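Long-range contacts in RNA pseudouridylate synthase domain-containing protein 1 (Homo sapiens, PDB 5VBB), which probably binds RNA and converts selected uridines to pseudouridine, as expected of a member of the RluA family of pseudouridine synthases: residues Lys97-Leu102 with Met206-Phe211; Leu102-Ile107 with Gly184-Gly189; Ala127-Ile132 with Leu191-Val196; Leu148-His153 with Ser162-Lys167; Gly154-Asp159 with Asp235-Pro240. All coordinates share one frame; numbering follows the deposited sequence.

Contact 1 (Lys97-Leu102 with Met206-Phe211); sequences KAYLAL and MMLHAF
Two neighbouring strands of the large antiparallel sheet of the pseudouridine synthase fold meet here, Y99 opposite A210, L100 opposite H209 and A101 opposite L208. L100 and H209 form the hydrogen-bonded pair, L100 N to H209 O and H209 N to L100 O both spanning 2.9 Å. The ladder is extended by F211 N to A98 O and, where segment 206-211 enters the sheet, by L102 N to M207 O at 3.1 Å; M207 is the centre of an inverse gamma turn. Y99, A101, L208 and A210 share one face. The small CB of A210 leaves room for the tyrosine ring, whose CE2 lies 3.7 Å from it, while CD1 of L208 reaches the CB of A101 at 3.9 Å. Helix 175-182 packs on this face, and L208 lies about 5 Å, side chain to side chain, from D67, the active-site residue inferred by similarity. H209 points to the other face, where its ring nitrogens are hydrogen-bonded by S71 and T226. Helix 247-256 covers L100 and F211. With F211 CG anti to its backbone N (chi1 176°), the phenyl ring receives L100 CD1 over one face, a CH-pi contact 3.9 Å from the ring centroid.

Contact 2 (Leu102-Ile107 with Gly184-Gly189); sequences LLRGHI and GHPVVG
H185 ND1 donates to the carbonyl R104 O over 2.7 Å, the acceptor lying in the imidazole plane. Two backbone bonds continue the join: R104 N to P186 O at 2.8 Å, and V188 N to L102 O, nearly straight at 174°. They flank a single beta bridge between L103 and V187, by which the loop after helix 175-182 borders the end of strand 96-104; G184, with positive phi, closes that helix in a Schellman motif. P186, which has no N-H to offer, takes part through its carbonyl. The R104 side chain bends at chi2 (-75°) and crosses V188 at about a right angle, CG2 of the valine lying over one guanidinium face near its rim; R104 NE forms a salt bridge with E200. L103 CD2 meets V187 CG2 at 3.6 Å. G105 has no CB to collide with the imidazole, whose edge its CA approaches. I107 makes a CH-pi contact with the same ring, its CG1 nearly on the ring normal, 3.5 Å from the H185 centroid.

Contact 3 (Ala127-Ile132 with Leu191-Val196); sequences AHTMCI and LTYGEV
The phenolic oxygen of Y193 accepts a hydrogen bond from M130 N at the ring edge, 2.9 Å from donor N to OH and fairly straight at 161°, and is also hydrogen-bonded to H174 ND1. The hydroxyl is thus held between the start of strand 130-132, an outer strand of a small three-stranded antiparallel sheet, and the residues just before helix 175-182. Tyrosine suits the place because its ring spans from the 191-196 loop to this strand and ends in a polar atom. Around that end M130 CB comes within 3.5 Å of Y193 OH, and H128 CB within 4.0 Å of Y193 CE1. A second link is slighter: H128 ND1 donates to T192 O at 2.9 Å, but the angle of 126° makes it a weak bond. T192 OG1 lies anti to the carbonyl carbon (chi1 -58°), which leaves CG2, anti to the backbone N, 3.2 Å from A127 O. The neighbouring C131 is tied to C138 by a disulfide. With one sound hydrogen bond between the segments and little apolar packing, the contact is a narrow polar bridge bordering the probable active-site region, Y193 lying about 7 Å, side chain to side chain, from D67.

Contact 4 (Leu148-His153 with Ser162-Lys167); sequences LVVLEH and SKVLLK
K163 O accepts two backbone N-H groups of the opposite strand, L151 N at 2.8 Å and E152 N at 3.2 Å, each tilted out of the carbonyl plane. K163 N returns a bond to E152 O. Further along, V149 and L165 exchange a nearly straight pair, V149 N to L165 O and L165 N to V149 O, both 2.9 Å. The double acceptance marks a classic beta bulge, L151 and E152 facing the one residue K163, in the long hairpin of strands 146-156 and 159-168. The extra residue shifts the register by one and turns L151 toward the partner strand, its CB 3.3 Å from K163 O; helix 247-256 packs against the L151 side chain. E152 and K163 lie side by side on one face, pointing the same way. Their charged atoms, E152 OE1 and K163 NZ, stay 4.4 Å apart, beyond a salt bridge, but two waters span them, one bound weakly to the carboxylate. K163 NZ has its salt bridge with D228. On the other face apolar side chains pack together: L148 CG, anti to its backbone N (chi1 -178°), lies 3.7 Å from L166 CD2 with the two leucines side by side, and L148 CD2 reaches V164 CG1. At its far end S162 OG is hydrogen-bonded to G105 O and I107 N, and H153 NE2 to I107 O, while the H153 ring stacks on H106.

Contact 5 (Gly154-Asp159 with Asp235-Pro240); sequences GLYAGD and DACWSP
Y156 reaches D235 with its hydroxyl, the phenol donating to D235 OD2 over 2.7 Å on the syn lone pair of that oxygen. Ring and carboxylate planes stand 81° apart, and OD2 lies at the ring edge. With Y156 CG anti to its backbone N (chi1 -169°), the ring also offers a face to C237, whose CB sits 3.6 Å from Y156 CZ in a CH-pi contact; the small cysteine fits closely there, its sulfur lying obliquely. The other oxygen, D235 OD1, accepts from C237 N in an Asx turn, so the aspartate ties its own turn to the tyrosine. Strand 238-243 here runs antiparallel to strand 146-156 in the large sheet, L155 N and S239 O pairing at 3.0 Å and S239 N and L155 O at 2.9 Å. Beyond this A157 N donates to C237 O, a carbonyl that also accepts from a water held by G158 N. A157 and G158 form the corners of a type I' turn, both with positive phi, easy for G158 and less common for alanine. W238 crosses Y156 at about a right angle, and G154, having no CB, lets W238 CZ3 come within 3.7 Å of its CA.

Overall arrangement
Contacts 1, 2, 4 and 5 all reach the large antiparallel sheet. Contacts 1 and 2 share L102 on strand 96-104, their centres about 12 Å apart, and contacts 4 and 5 share strand 146-156, about 15 Å apart. Strand 159-168 of contact 4 pairs with strand 96-104, so contacts 1 and 4, about 10 Å apart centre to centre, are joined by backbone hydrogen bonds. Contact 3 lies off this sheet, touching contact 2 about 13 Å away between centres, and links the small three-stranded sheet to the loop continuing from contact 2. Along the chain, contact 5 closes last. Contacts 1 and 3 come closest to D67, the probable active-site aspartate; contact 5 lies away from it.

Contact 1 (Lys97-Leu102 with Met206-Phe211)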
# COMPACT_ATOMS: atom_id res chain seq x y z
N LYS A 97 -7.16 3.11 5.72
CA LYS A 97 -6.42 2.73 4.53
C LYS A 97 -6.52 1.26 4.29
O LYS A 97 -6.52 0.50 5.24
CB LYS A 97 -4.93 3.04 4.71
CG LYS A 97 -4.54 4.46 5.01
CD LYS A 97 -3.05 4.66 4.77
CE LYS A 97 -2.55 6.00 5.26
NZ LYS A 97 -1.07 6.09 5.26
N ALA A 98 -6.54 0.84 3.01
CA ALA A 98 -6.45 -0.55 2.62
C ALA A 98 -5.63 -0.66 1.35
O ALA A 98 -5.56 0.28 0.53
CB ALA A 98 -7.82 -1.20 2.45
N TYR A 99 -4.96 -1.79 1.21
CA TYR A 99 -4.07 -2.05 0.10
C TYR A 99 -4.41 -3.35 -0.52
O TYR A 99 -4.96 -4.22 0.14
CB TYR A 99 -2.61 -2.16 0.59
CG TYR A 99 -2.05 -0.94 1.25
CD1 TYR A 99 -2.55 -0.49 2.47
CD2 TYR A 99 -1.01 -0.21 0.66
CE1 TYR A 99 -2.08 0.68 3.06
CE2 TYR A 99 -0.50 0.93 1.27
CZ TYR A 99 -1.04 1.37 2.47
OH TYR A 99 -0.53 2.44 3.14
N LEU A 100 -3.99 -3.52 -1.77
CA LEU A 100 -4.05 -4.79 -2.47
C LEU A 100 -2.63 -5.24 -2.66
O LEU A 100 -1.74 -4.40 -2.83
CB LEU A 100 -4.69 -4.63 -3.86
CG LEU A 100 -6.14 -4.23 -3.87
CD1 LEU A 100 -6.59 -3.89 -5.26
CD2 LEU A 100 -7.04 -5.32 -3.28
N ALA A 101 -2.43 -6.57 -2.74
CA ALA A 101 -1.11 -7.12 -2.99
C ALA A 101 -1.18 -8.49 -3.57
O ALA A 101 -2.18 -9.18 -3.36
CB ALA A 101 -0.30 -7.18 -1.70
N LEU A 102 -0.11 -8.89 -4.29
CA LEU A 102 0.09 -10.23 -4.75
C LEU A 102 1.24 -10.72 -3.90
O LEU A 102 2.30 -10.13 -3.94
CB LEU A 102 0.43 -10.33 -6.21
CG LEU A 102 -0.66 -9.90 -7.19
CD1 LEU A 102 -0.14 -9.92 -8.61
CD2 LEU A 102 -1.86 -10.75 -7.07
N MET A 206 6.88 -4.12 -7.87
CA MET A 206 6.51 -4.69 -6.59
C MET A 206 5.00 -4.66 -6.53
O MET A 206 4.41 -3.62 -6.78
CB MET A 206 7.10 -3.91 -5.43
CG MET A 206 6.84 -4.59 -4.14
SD MET A 206 7.64 -3.79 -2.73
CE MET A 206 6.55 -2.37 -2.53
N MET A 207 4.36 -5.79 -6.22
CA MET A 207 2.90 -5.91 -6.24
C MET A 207 2.22 -5.47 -4.91
O MET A 207 1.57 -6.27 -4.25
CB MET A 207 2.49 -7.35 -6.59
CG MET A 207 3.17 -7.90 -7.84
SD MET A 207 2.86 -6.91 -9.33
CE MET A 207 3.99 -7.71 -10.49
N LEU A 208 2.31 -4.19 -4.59
CA LEU A 208 1.65 -3.58 -3.44
C LEU A 208 1.07 -2.29 -3.96
O LEU A 208 1.76 -1.58 -4.66
CB LEU A 208 2.65 -3.35 -2.28
CG LEU A 208 2.06 -2.76 -0.99
CD1 LEU A 208 1.02 -3.70 -0.38
CD2 LEU A 208 3.15 -2.55 0.05
N HIS A 209 -0.22 -2.03 -3.66
CA HIS A 209 -0.97 -0.92 -4.18
C HIS A 209 -1.87 -0.34 -3.09
O HIS A 209 -2.63 -1.09 -2.47
CB HIS A 209 -1.87 -1.44 -5.32
CG HIS A 209 -2.71 -0.38 -5.95
ND1 HIS A 209 -2.15 0.64 -6.72
CD2 HIS A 209 -4.07 -0.21 -5.91
CE1 HIS A 209 -3.17 1.39 -7.11
NE2 HIS A 209 -4.34 0.91 -6.67
N ALA A 210 -1.80 0.95 -2.87
CA ALA A 210 -2.66 1.63 -1.88
C ALA A 210 -3.98 1.84 -2.57
O ALA A 210 -4.11 2.68 -3.44
CB ALA A 210 -2.02 2.94 -1.44
N PHE A 211 -4.96 1.06 -2.17
CA PHE A 211 -6.25 0.95 -2.85
C PHE A 211 -7.33 1.86 -2.30
O PHE A 211 -7.94 2.59 -3.06
CB PHE A 211 -6.68 -0.52 -2.72
CG PHE A 211 -8.03 -0.90 -3.25
CD1 PHE A 211 -8.31 -0.80 -4.61
CD2 PHE A 211 -8.94 -1.54 -2.44
CE1 PHE A 211 -9.49 -1.34 -5.13
CE2 PHE A 211 -10.15 -1.98 -2.94
CZ PHE A 211 -10.39 -1.94 -4.29

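Contact 2 (Leu102-Ile107 with Gly184-Gly189)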
# COMPACT_ATOMS: atom_id res chain seq x y z
N LEU A 102 -0.11 -8.89 -4.29
CA LEU A 102 0.09 -10.23 -4.75
C LEU A 102 1.24 -10.72 -3.90
O LEU A 102 2.30 -10.13 -3.94
CB LEU A 102 0.43 -10.33 -6.21
CG LEU A 102 -0.66 -9.90 -7.19
CD1 LEU A 102 -0.14 -9.92 -8.61
CD2 LEU A 102 -1.86 -10.75 -7.07
N LEU A 103 1.01 -11.76 -3.10
CA LEU A 103 1.98 -12.31 -2.17
C LEU A 103 2.43 -13.70 -2.61
O LEU A 103 1.61 -14.44 -3.13
CB LEU A 103 1.32 -12.45 -0.80
CG LEU A 103 0.78 -11.20 -0.12
CD1 LEU A 103 0.38 -11.53 1.30
CD2 LEU A 103 1.82 -10.08 -0.14
N ARG A 104 3.65 -14.10 -2.23
CA ARG A 104 4.19 -15.43 -2.56
C ARG A 104 3.48 -16.53 -1.78
O ARG A 104 3.29 -16.38 -0.58
CB ARG A 104 5.70 -15.51 -2.24
CG ARG A 104 6.60 -14.62 -3.09
CD ARG A 104 6.75 -15.19 -4.46
NE ARG A 104 7.53 -14.37 -5.38
CZ ARG A 104 7.48 -14.48 -6.69
NH1 ARG A 104 6.68 -15.38 -7.26
NH2 ARG A 104 8.20 -13.67 -7.46
N GLY A 105 3.13 -17.62 -2.46
CA GLY A 105 2.46 -18.78 -1.87
C GLY A 105 0.96 -18.64 -1.76
O GLY A 105 0.42 -17.53 -1.82
N HIS A 106 0.28 -19.78 -1.61
CA HIS A 106 -1.17 -19.88 -1.41
C HIS A 106 -1.46 -19.84 0.10
O HIS A 106 -1.11 -20.79 0.79
CB HIS A 106 -1.70 -21.20 -2.00
CG HIS A 106 -1.74 -21.20 -3.50
ND1 HIS A 106 -1.94 -22.36 -4.21
CD2 HIS A 106 -1.71 -20.16 -4.37
CE1 HIS A 106 -1.95 -22.01 -5.49
NE2 HIS A 106 -1.83 -20.68 -5.63
N ILE A 107 -2.08 -18.76 0.61
CA ILE A 107 -2.40 -18.62 2.04
C ILE A 107 -3.68 -19.40 2.26
O ILE A 107 -4.68 -19.06 1.63
CB ILE A 107 -2.52 -17.13 2.40
CG1 ILE A 107 -1.15 -16.45 2.17
CG2 ILE A 107 -2.99 -16.94 3.84
CD1 ILE A 107 -1.06 -14.94 2.42
N GLY A 184 5.81 -15.57 5.91
CA GLY A 184 6.36 -16.44 4.89
C GLY A 184 5.68 -16.21 3.55
O GLY A 184 5.77 -17.09 2.70
N HIS A 185 4.99 -15.04 3.34
CA HIS A 185 4.27 -14.71 2.10
C HIS A 185 4.64 -13.33 1.64
O HIS A 185 3.80 -12.42 1.64
CB HIS A 185 2.75 -14.87 2.31
CG HIS A 185 2.39 -16.26 2.71
ND1 HIS A 185 2.45 -17.30 1.80
CD2 HIS A 185 2.04 -16.76 3.91
CE1 HIS A 185 2.11 -18.39 2.47
NE2 HIS A 185 1.86 -18.10 3.74
N PRO A 186 5.93 -13.13 1.28
CA PRO A 186 6.37 -11.78 0.90
C PRO A 186 5.66 -11.23 -0.32
O PRO A 186 5.18 -11.98 -1.17
CB PRO A 186 7.87 -11.96 0.63
CG PRO A 186 8.08 -13.40 0.47
CD PRO A 186 7.05 -14.10 1.25
N VAL A 187 5.68 -9.90 -0.46
CA VAL A 187 5.09 -9.26 -1.61
C VAL A 187 5.93 -9.63 -2.83
O VAL A 187 7.15 -9.57 -2.80
CB VAL A 187 4.99 -7.73 -1.43
CG1 VAL A 187 4.50 -7.07 -2.71
CG2 VAL A 187 4.12 -7.37 -0.25
N VAL A 188 5.25 -9.99 -3.92
CA VAL A 188 5.89 -10.32 -5.18
C VAL A 188 6.61 -9.08 -5.70
O VAL A 188 6.03 -8.01 -5.74
CB VAL A 188 4.86 -10.85 -6.21
CG1 VAL A 188 5.48 -10.98 -7.60
CG2 VAL A 188 4.28 -12.20 -5.75
N GLY A 189 7.86 -9.26 -6.09
CA GLY A 189 8.71 -8.19 -6.60
C GLY A 189 9.27 -7.27 -5.52
O GLY A 189 9.81 -6.19 -5.83

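Contact 3 (Ala127-Ile132 with Leu191-Val196)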
# COMPACT_ATOMS: atom_id res chain seq x y z
N ALA A 127 20.12 -2.60 4.17
CA ALA A 127 19.46 -3.47 3.19
C ALA A 127 18.01 -3.74 3.51
O ALA A 127 17.22 -3.86 2.59
CB ALA A 127 20.21 -4.79 3.09
N HIS A 128 17.67 -3.92 4.80
CA HIS A 128 16.30 -4.20 5.25
C HIS A 128 16.07 -3.33 6.49
O HIS A 128 16.47 -3.71 7.58
CB HIS A 128 16.09 -5.71 5.54
CG HIS A 128 16.96 -6.62 4.73
ND1 HIS A 128 16.81 -6.74 3.35
CD2 HIS A 128 17.98 -7.42 5.12
CE1 HIS A 128 17.74 -7.59 2.96
NE2 HIS A 128 18.46 -8.04 3.99
N THR A 129 15.49 -2.15 6.30
CA THR A 129 15.27 -1.13 7.31
C THR A 129 14.57 -1.66 8.57
O THR A 129 15.07 -1.46 9.68
CB THR A 129 14.45 0.05 6.72
OG1 THR A 129 15.02 0.45 5.46
CG2 THR A 129 14.41 1.26 7.64
N MET A 130 13.48 -2.38 8.38
CA MET A 130 12.61 -2.83 9.46
C MET A 130 12.68 -4.33 9.72
O MET A 130 13.09 -5.10 8.84
CB MET A 130 11.17 -2.42 9.10
CG MET A 130 11.02 -0.94 8.69
SD MET A 130 11.51 0.32 9.90
CE MET A 130 10.20 0.13 11.11
N CYS A 131 12.27 -4.76 10.91
CA CYS A 131 12.27 -6.17 11.29
C CYS A 131 11.17 -6.49 12.28
O CYS A 131 10.66 -5.62 12.94
CB CYS A 131 13.62 -6.54 11.90
SG CYS A 131 14.09 -5.51 13.30
N ILE A 132 10.90 -7.78 12.44
CA ILE A 132 9.92 -8.31 13.39
C ILE A 132 10.60 -8.44 14.73
O ILE A 132 11.75 -8.86 14.79
CB ILE A 132 9.43 -9.71 12.90
CG1 ILE A 132 8.70 -9.57 11.56
CG2 ILE A 132 8.55 -10.38 13.91
CD1 ILE A 132 7.28 -8.92 11.67
N LEU A 191 12.01 -6.14 -3.54
CA LEU A 191 13.47 -6.23 -3.60
C LEU A 191 14.15 -6.13 -2.25
O LEU A 191 15.30 -6.50 -2.14
CB LEU A 191 14.02 -5.14 -4.52
CG LEU A 191 13.54 -5.20 -5.97
CD1 LEU A 191 14.04 -4.01 -6.76
CD2 LEU A 191 13.97 -6.50 -6.62
N THR A 192 13.46 -5.64 -1.23
CA THR A 192 14.03 -5.49 0.12
C THR A 192 13.63 -6.64 1.04
O THR A 192 14.50 -7.25 1.67
CB THR A 192 13.54 -4.14 0.66
OG1 THR A 192 13.97 -3.16 -0.26
CG2 THR A 192 14.07 -3.79 2.04
N TYR A 193 12.33 -6.91 1.16
CA TYR A 193 11.84 -7.92 2.12
C TYR A 193 11.49 -9.30 1.51
O TYR A 193 11.10 -10.20 2.25
CB TYR A 193 10.63 -7.38 2.87
CG TYR A 193 11.00 -6.17 3.68
CD1 TYR A 193 11.71 -6.30 4.86
CD2 TYR A 193 10.70 -4.90 3.22
CE1 TYR A 193 12.12 -5.18 5.58
CE2 TYR A 193 11.10 -3.77 3.93
CZ TYR A 193 11.78 -3.91 5.14
OH TYR A 193 12.25 -2.81 5.82
N GLY A 194 11.73 -9.48 0.21
CA GLY A 194 11.52 -10.77 -0.43
C GLY A 194 12.65 -11.70 -0.09
O GLY A 194 13.70 -11.26 0.40
N GLU A 195 12.48 -12.97 -0.37
CA GLU A 195 13.53 -13.97 -0.13
C GLU A 195 14.47 -14.02 -1.31
O GLU A 195 14.07 -13.69 -2.42
CB GLU A 195 12.91 -15.36 0.10
CG GLU A 195 12.10 -15.47 1.38
CD GLU A 195 12.92 -15.47 2.65
OE1 GLU A 195 13.45 -16.55 3.01
OE2 GLU A 195 13.05 -14.40 3.29
N VAL A 196 15.69 -14.52 -1.10
CA VAL A 196 16.66 -14.72 -2.19
C VAL A 196 16.09 -15.74 -3.20
O VAL A 196 16.14 -15.49 -4.40
CB VAL A 196 18.03 -15.19 -1.63
CG1 VAL A 196 18.95 -15.69 -2.75
CG2 VAL A 196 18.70 -14.09 -0.82

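Contact 4 (Leu148-His153 with Ser162-Lys167)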
# COMPACT_ATOMS: atom_id res chain seq x y z
N LEU A 148 -5.27 -9.12 7.18
CA LEU A 148 -5.06 -9.66 5.83
C LEU A 148 -6.26 -10.53 5.48
O LEU A 148 -6.53 -11.50 6.19
CB LEU A 148 -3.77 -10.52 5.83
CG LEU A 148 -3.31 -11.18 4.52
CD1 LEU A 148 -1.83 -11.44 4.56
CD2 LEU A 148 -4.01 -12.55 4.24
N VAL A 149 -6.88 -10.27 4.33
CA VAL A 149 -8.00 -11.06 3.80
C VAL A 149 -7.56 -11.64 2.43
O VAL A 149 -7.20 -10.89 1.50
CB VAL A 149 -9.28 -10.17 3.67
CG1 VAL A 149 -10.44 -10.96 3.08
CG2 VAL A 149 -9.69 -9.59 5.02
N VAL A 150 -7.65 -12.95 2.28
CA VAL A 150 -7.26 -13.61 1.04
C VAL A 150 -8.40 -13.47 0.03
O VAL A 150 -9.51 -13.88 0.32
CB VAL A 150 -6.86 -15.08 1.26
CG1 VAL A 150 -6.44 -15.72 -0.03
CG2 VAL A 150 -5.74 -15.21 2.29
N LEU A 151 -8.11 -12.89 -1.16
CA LEU A 151 -9.11 -12.69 -2.19
C LEU A 151 -9.12 -13.84 -3.17
O LEU A 151 -10.18 -14.36 -3.53
CB LEU A 151 -8.84 -11.39 -2.94
CG LEU A 151 -8.84 -10.14 -2.10
CD1 LEU A 151 -8.31 -8.98 -2.92
CD2 LEU A 151 -10.22 -9.90 -1.46
N GLU A 152 -7.93 -14.24 -3.65
CA GLU A 152 -7.82 -15.28 -4.65
C GLU A 152 -6.50 -16.01 -4.55
O GLU A 152 -5.52 -15.45 -4.07
CB GLU A 152 -7.88 -14.65 -6.09
CG GLU A 152 -9.26 -14.28 -6.65
CD GLU A 152 -9.28 -13.60 -8.01
OE1 GLU A 152 -8.49 -12.65 -8.19
OE2 GLU A 152 -10.07 -14.00 -8.90
N HIS A 153 -6.47 -17.25 -5.07
CA HIS A 153 -5.24 -18.02 -5.27
C HIS A 153 -5.07 -18.07 -6.78
O HIS A 153 -6.06 -18.15 -7.52
CB HIS A 153 -5.33 -19.45 -4.73
CG HIS A 153 -5.28 -19.56 -3.25
ND1 HIS A 153 -5.68 -20.71 -2.61
CD2 HIS A 153 -4.83 -18.68 -2.32
CE1 HIS A 153 -5.55 -20.46 -1.31
NE2 HIS A 153 -5.01 -19.27 -1.09
N SER A 162 -0.90 -15.46 -3.77
CA SER A 162 -2.21 -15.06 -3.25
C SER A 162 -2.48 -13.60 -3.50
O SER A 162 -1.67 -12.76 -3.13
CB SER A 162 -2.31 -15.31 -1.75
OG SER A 162 -2.14 -16.69 -1.46
N LYS A 163 -3.65 -13.28 -4.04
CA LYS A 163 -4.08 -11.90 -4.13
C LYS A 163 -4.79 -11.58 -2.81
O LYS A 163 -5.69 -12.33 -2.40
CB LYS A 163 -5.02 -11.68 -5.30
CG LYS A 163 -5.37 -10.21 -5.45
CD LYS A 163 -6.11 -10.00 -6.74
CE LYS A 163 -6.62 -8.59 -6.82
NZ LYS A 163 -7.43 -8.37 -8.05
N VAL A 164 -4.37 -10.50 -2.12
CA VAL A 164 -4.92 -10.17 -0.81
C VAL A 164 -5.32 -8.73 -0.69
O VAL A 164 -4.80 -7.87 -1.39
CB VAL A 164 -3.91 -10.50 0.33
CG1 VAL A 164 -3.45 -11.96 0.26
CG2 VAL A 164 -2.71 -9.56 0.30
N LEU A 165 -6.19 -8.47 0.30
CA LEU A 165 -6.57 -7.14 0.74
C LEU A 165 -5.88 -6.98 2.11
O LEU A 165 -6.01 -7.87 2.97
CB LEU A 165 -8.09 -7.01 0.88
CG LEU A 165 -8.67 -5.66 1.36
CD1 LEU A 165 -8.39 -4.57 0.39
CD2 LEU A 165 -10.14 -5.75 1.52
N LEU A 166 -5.18 -5.87 2.33
CA LEU A 166 -4.48 -5.59 3.58
C LEU A 166 -4.99 -4.34 4.19
O LEU A 166 -5.01 -3.31 3.52
CB LEU A 166 -2.98 -5.44 3.34
CG LEU A 166 -2.30 -6.68 2.75
CD1 LEU A 166 -1.02 -6.33 2.10
CD2 LEU A 166 -2.12 -7.75 3.77
N LYS A 167 -5.41 -4.39 5.45
CA LYS A 167 -5.88 -3.20 6.15
C LYS A 167 -4.99 -3.00 7.37
O LYS A 167 -5.11 -3.72 8.36
CB LYS A 167 -7.33 -3.36 6.55
CG LYS A 167 -7.95 -2.07 7.09
CD LYS A 167 -9.30 -2.34 7.67
CE LYS A 167 -9.84 -1.14 8.39
NZ LYS A 167 -11.16 -1.43 8.99
O HOH W 1 -7.69 -10.92 -10.09
O HOH W 2 -9.92 -9.82 -7.13

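Contact 5 (Gly154-Asp159 with Asp235-Pro240)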
# COMPACT_ATOMS: atom_id res chain seq x y z
N GLY A 154 -3.82 -18.06 -7.22
CA GLY A 154 -3.50 -18.14 -8.63
C GLY A 154 -2.03 -18.36 -8.86
O GLY A 154 -1.29 -18.61 -7.90
N LEU A 155 -1.58 -18.14 -10.10
CA LEU A 155 -0.16 -18.21 -10.40
C LEU A 155 0.29 -16.85 -10.93
O LEU A 155 -0.45 -16.25 -11.71
CB LEU A 155 0.17 -19.30 -11.43
CG LEU A 155 -0.31 -20.73 -11.17
CD1 LEU A 155 -0.08 -21.56 -12.36
CD2 LEU A 155 0.36 -21.33 -9.94
N TYR A 156 1.48 -16.37 -10.49
CA TYR A 156 2.09 -15.17 -11.02
C TYR A 156 3.37 -15.63 -11.71
O TYR A 156 4.25 -16.20 -11.05
CB TYR A 156 2.39 -14.10 -9.96
CG TYR A 156 2.78 -12.83 -10.64
CD1 TYR A 156 1.80 -11.99 -11.18
CD2 TYR A 156 4.10 -12.59 -11.02
CE1 TYR A 156 2.14 -10.91 -11.98
CE2 TYR A 156 4.45 -11.51 -11.82
CZ TYR A 156 3.46 -10.68 -12.31
OH TYR A 156 3.81 -9.62 -13.08
N ALA A 157 3.44 -15.48 -13.06
CA ALA A 157 4.56 -15.94 -13.86
C ALA A 157 4.84 -17.42 -13.51
O ALA A 157 5.97 -17.81 -13.26
CB ALA A 157 5.80 -15.07 -13.61
N GLY A 158 3.76 -18.20 -13.40
CA GLY A 158 3.83 -19.63 -13.10
C GLY A 158 4.12 -20.05 -11.67
O GLY A 158 4.20 -21.25 -11.41
N ASP A 159 4.23 -19.11 -10.73
CA ASP A 159 4.51 -19.44 -9.34
C ASP A 159 3.26 -19.20 -8.46
O ASP A 159 2.53 -18.24 -8.68
CB ASP A 159 5.72 -18.63 -8.84
CG ASP A 159 7.00 -18.86 -9.65
OD1 ASP A 159 7.20 -20.00 -10.14
OD2 ASP A 159 7.83 -17.93 -9.76
N ASP A 235 -2.23 -7.34 -16.48
CA ASP A 235 -0.97 -8.07 -16.36
C ASP A 235 -1.26 -9.52 -16.67
O ASP A 235 -1.81 -10.25 -15.84
CB ASP A 235 -0.40 -7.92 -14.95
CG ASP A 235 0.93 -8.57 -14.74
OD1 ASP A 235 1.40 -9.29 -15.66
OD2 ASP A 235 1.54 -8.31 -13.70
N ALA A 236 -0.82 -9.96 -17.85
CA ALA A 236 -1.09 -11.30 -18.31
C ALA A 236 -0.24 -12.37 -17.60
O ALA A 236 -0.55 -13.54 -17.75
CB ALA A 236 -0.89 -11.38 -19.81
N CYS A 237 0.76 -11.99 -16.77
CA CYS A 237 1.47 -12.96 -15.94
C CYS A 237 0.59 -13.40 -14.75
O CYS A 237 0.87 -14.43 -14.15
CB CYS A 237 2.80 -12.39 -15.44
SG CYS A 237 4.05 -12.26 -16.71
N TRP A 238 -0.43 -12.60 -14.38
CA TRP A 238 -1.32 -12.94 -13.26
C TRP A 238 -2.45 -13.80 -13.80
O TRP A 238 -3.24 -13.34 -14.63
CB TRP A 238 -1.86 -11.66 -12.57
CG TRP A 238 -2.98 -11.86 -11.59
CD1 TRP A 238 -4.13 -11.12 -11.53
CD2 TRP A 238 -3.03 -12.77 -10.47
NE1 TRP A 238 -4.93 -11.58 -10.52
CE2 TRP A 238 -4.27 -12.55 -9.82
CE3 TRP A 238 -2.20 -13.81 -10.00
CZ2 TRP A 238 -4.69 -13.33 -8.73
CZ3 TRP A 238 -2.63 -14.57 -8.92
CH2 TRP A 238 -3.86 -14.33 -8.30
N SER A 239 -2.53 -15.03 -13.29
CA SER A 239 -3.53 -16.02 -13.67
C SER A 239 -4.30 -16.51 -12.43
O SER A 239 -3.92 -17.50 -11.78
CB SER A 239 -2.87 -17.19 -14.40
OG SER A 239 -3.87 -17.96 -15.02
N PRO A 240 -5.40 -15.82 -12.08
CA PRO A 240 -6.21 -16.28 -10.94
C PRO A 240 -6.88 -17.61 -11.23
O PRO A 240 -7.36 -17.78 -12.34
CB PRO A 240 -7.24 -15.17 -10.72
CG PRO A 240 -7.10 -14.24 -11.84
CD PRO A 240 -5.98 -14.63 -12.73
O HOH W 3 1.19 -17.40 -14.26